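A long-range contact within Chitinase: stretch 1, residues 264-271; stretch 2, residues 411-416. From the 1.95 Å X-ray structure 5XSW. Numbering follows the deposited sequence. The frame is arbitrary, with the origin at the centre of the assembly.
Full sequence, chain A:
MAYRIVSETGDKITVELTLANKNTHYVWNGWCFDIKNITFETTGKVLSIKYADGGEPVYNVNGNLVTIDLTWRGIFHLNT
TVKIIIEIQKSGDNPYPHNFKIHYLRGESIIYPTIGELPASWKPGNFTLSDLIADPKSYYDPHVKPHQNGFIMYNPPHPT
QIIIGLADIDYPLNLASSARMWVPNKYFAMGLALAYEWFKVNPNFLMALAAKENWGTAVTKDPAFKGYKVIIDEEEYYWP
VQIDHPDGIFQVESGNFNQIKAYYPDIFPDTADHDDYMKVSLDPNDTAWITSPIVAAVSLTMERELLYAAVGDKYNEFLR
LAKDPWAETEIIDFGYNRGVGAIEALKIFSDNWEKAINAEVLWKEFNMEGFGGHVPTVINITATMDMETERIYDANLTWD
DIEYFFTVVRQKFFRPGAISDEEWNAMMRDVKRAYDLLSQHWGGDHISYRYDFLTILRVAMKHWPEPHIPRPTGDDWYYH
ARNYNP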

# COMPACT_ATOMS: atom_id res chain seq x y z
N TYR A 264 2.12 -4.74 10.25
CA TYR A 264 2.05 -4.58 11.69
C TYR A 264 0.69 -4.93 12.25
O TYR A 264 -0.01 -4.07 12.82
N PRO A 265 0.33 -6.20 12.18
CA PRO A 265 -0.92 -6.61 12.84
C PRO A 265 -0.89 -6.37 14.35
O PRO A 265 -1.97 -6.20 14.92
N ASP A 266 0.29 -6.30 15.00
CA ASP A 266 0.31 -6.01 16.44
C ASP A 266 0.02 -4.56 16.73
O ASP A 266 -0.39 -4.25 17.84
N ILE A 267 0.27 -3.67 15.78
CA ILE A 267 0.02 -2.24 16.04
C ILE A 267 -1.40 -1.78 15.55
O ILE A 267 -2.08 -1.04 16.24
N PHE A 268 -1.81 -2.26 14.38
CA PHE A 268 -3.06 -1.79 13.75
C PHE A 268 -4.16 -2.83 13.82
O PHE A 268 -3.95 -3.94 13.35
N PRO A 269 -5.34 -2.46 14.40
CA PRO A 269 -6.47 -3.38 14.27
C PRO A 269 -6.96 -3.44 12.81
O PRO A 269 -6.68 -2.53 12.03
N ASP A 270 -7.71 -4.48 12.46
CA ASP A 270 -8.16 -4.65 11.08
C ASP A 270 -9.09 -3.52 10.63
O ASP A 270 -9.25 -3.32 9.43
N THR A 271 -9.69 -2.82 11.61
CA THR A 271 -10.63 -1.72 11.34
C THR A 271 -9.94 -0.43 10.92
O THR A 271 -10.58 0.51 10.50
N GLN A 411 -8.49 2.95 21.46
CA GLN A 411 -9.38 2.79 20.30
C GLN A 411 -8.65 2.52 19.00
O GLN A 411 -9.15 1.81 18.11
N LYS A 412 -7.50 3.16 18.83
CA LYS A 412 -6.87 3.13 17.50
C LYS A 412 -5.66 2.20 17.33
O LYS A 412 -5.31 1.87 16.20
N PHE A 413 -5.01 1.82 18.43
CA PHE A 413 -3.87 0.92 18.35
C PHE A 413 -4.03 -0.37 19.17
O PHE A 413 -4.89 -0.47 20.04
N PHE A 414 -3.20 -1.36 18.84
CA PHE A 414 -3.27 -2.72 19.42
C PHE A 414 -4.50 -3.42 18.91
O PHE A 414 -5.45 -2.81 18.39
N ARG A 415 -4.45 -4.72 19.07
CA ARG A 415 -5.45 -5.67 18.58
C ARG A 415 -6.05 -6.29 19.84
O ARG A 415 -5.38 -6.37 20.87
N PRO A 416 -7.32 -6.71 19.80
CA PRO A 416 -7.88 -7.41 20.95
C PRO A 416 -7.03 -8.60 21.37
O PRO A 416 -6.67 -9.41 20.52

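Stretch 1 begins just where a helix gives way to a turn, and Tyr 264 marks the change. Its side chain (chi1 m) leads away from stretch 2 and makes no contact with it, but its carbonyl ties the turn together: Tyr 264 O accepts hydrogen bonds from Ile 267 N and Phe 268 N, both at 3.0 Å. The carbonyls of the next four residues then take part in the contact.

Arg 415 NE donates to Pro 265 O at 2.7 Å, while the compact proline ring, puckered C-gamma endo, sets its CB over one face of the guanidinium, 3.8 Å from Arg 415 NH2. A flat cation of this kind can rest a face on carbon while its N-H groups bond outward near its plane.

Asp 266 (chi1 m) turns its CA-to-CB bond away, and its carboxylate finds a partner elsewhere in the structure. A water donates to Asp 266 O at 2.7 Å and accepts from Arg 415 N at 2.9 Å, bridging two main-chain groups that lie 4.3 Å apart, too far for a direct bond.

At Ile 267 the main chains meet directly: Phe 414 N donates to Ile 267 O at 2.8 Å, and Phe 413 CA approaches Ile 267 O at 3.4 Å in a CA-H...O contact. The isoleucine side chain (chi1 m, chi2 t) starts away, yet its branched CB places CG2 3.9 Å from Phe 413 CD1. Phe 414 (chi1 m) also points its CA-to-CB bond away; its contribution here is the backbone N-H, and the residue is buried.

Phe 268 (chi1 m) likewise starts away, but the end of the side chain comes nearer, bringing Phe 268 CE1 within 4.0 Å of Phe 413 CE1. This approach lies at the edge of the Phe 413 ring, whose own chi1 is m. Both residues are buried, and their apolar rings can meet here without leaving a side-chain polar group unpaired. Meanwhile, Phe 268 O accepts from Arg 415 NH2 at 3.0 Å.

Pro 269, with no N-H to satisfy, packs its CD 3.3 Å from Lys 412 O and 3.8 Å from Phe 414 O.

Asp 270 (chi1 m) adds the charged partner of the arginine. Its OD1 forms a salt bridge with Arg 415 NH2 at 2.9 Å, supplemented by a weak hydrogen bond from Arg 415 NH1 to Asp 270 OD1 at 3.3 Å. Arg 415, extended through chi1 t and chi2 t before bending at chi3 m, has the reach and the several donors to serve two carbonyls and a carboxylate.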

# COMPACT_ATOMS: atom_id res chain seq x y z
CB TYR A 264 2.45 -3.15 12.06
CG TYR A 264 3.95 -2.89 11.94
CD1 TYR A 264 4.85 -3.50 12.86
CD2 TYR A 264 4.47 -2.07 10.96
CE1 TYR A 264 6.23 -3.27 12.80
CE2 TYR A 264 5.90 -1.86 10.85
CZ TYR A 264 6.75 -2.46 11.82
OH TYR A 264 8.09 -2.22 11.78
CB PRO A 265 -1.00 -8.13 12.53
CG PRO A 265 0.38 -8.53 12.18
CD PRO A 265 1.05 -7.32 11.55
CB ASP A 266 1.67 -6.37 17.06
CG ASP A 266 1.90 -7.89 16.99
OD1 ASP A 266 1.24 -8.60 17.79
OD2 ASP A 266 2.67 -8.36 16.12
CB ILE A 267 1.11 -1.35 15.36
CG1 ILE A 267 2.49 -1.66 15.97
CG2 ILE A 267 0.81 0.16 15.56
CD1 ILE A 267 3.67 -0.99 15.20
CB PHE A 268 -2.80 -1.46 12.28
CG PHE A 268 -1.90 -0.30 12.09
CD1 PHE A 268 -2.38 1.01 12.21
CD2 PHE A 268 -0.56 -0.50 11.78
CE1 PHE A 268 -1.53 2.10 12.03
CE2 PHE A 268 0.28 0.57 11.62
CZ PHE A 268 -0.20 1.88 11.73
CB PRO A 269 -7.54 -2.77 15.21
CG PRO A 269 -7.25 -1.25 15.17
CD PRO A 269 -5.70 -1.17 15.02
CB ASP A 270 -8.91 -6.00 10.92
CG ASP A 270 -7.95 -7.23 11.02
OD1 ASP A 270 -6.73 -7.08 10.80
OD2 ASP A 270 -8.43 -8.34 11.31
CB THR A 271 -11.48 -1.40 12.56
OG1 THR A 271 -10.64 -1.26 13.72
CG2 THR A 271 -12.53 -2.51 12.82
CB GLN A 411 -10.22 4.05 20.09
CG GLN A 411 -11.27 4.32 21.19
CD GLN A 411 -11.91 5.73 21.08
OE1 GLN A 411 -11.62 6.51 20.15
NE2 GLN A 411 -12.78 6.06 22.03
CB LYS A 412 -6.44 4.55 17.13
CG LYS A 412 -7.65 5.56 17.27
CD LYS A 412 -8.74 5.25 16.23
CE LYS A 412 -9.96 6.26 16.39
NZ LYS A 412 -10.97 5.93 15.33
CB PHE A 413 -2.59 1.69 18.76
CG PHE A 413 -2.33 2.88 17.85
CD1 PHE A 413 -1.97 2.69 16.51
CD2 PHE A 413 -2.46 4.15 18.31
CE1 PHE A 413 -1.73 3.75 15.66
CE2 PHE A 413 -2.21 5.25 17.49
CZ PHE A 413 -1.88 5.08 16.15
CB PHE A 414 -3.26 -2.73 20.95
CG PHE A 414 -2.06 -2.07 21.56
CD1 PHE A 414 -0.86 -2.74 21.63
CD2 PHE A 414 -2.15 -0.79 22.09
CE1 PHE A 414 0.28 -2.12 22.21
CE2 PHE A 414 -1.05 -0.16 22.67
CZ PHE A 414 0.18 -0.83 22.73
CB ARG A 415 -4.71 -6.65 17.64
CG ARG A 415 -5.42 -7.76 16.97
CD ARG A 415 -4.48 -8.43 15.95
NE ARG A 415 -4.27 -7.55 14.80
CZ ARG A 415 -4.82 -7.71 13.61
NH1 ARG A 415 -5.62 -8.75 13.37
NH2 ARG A 415 -4.58 -6.81 12.66
CB PRO A 416 -9.25 -7.88 20.45
CG PRO A 416 -9.60 -6.91 19.38
CD PRO A 416 -8.30 -6.58 18.71
O HOH W 1 -1.81 -5.75 19.54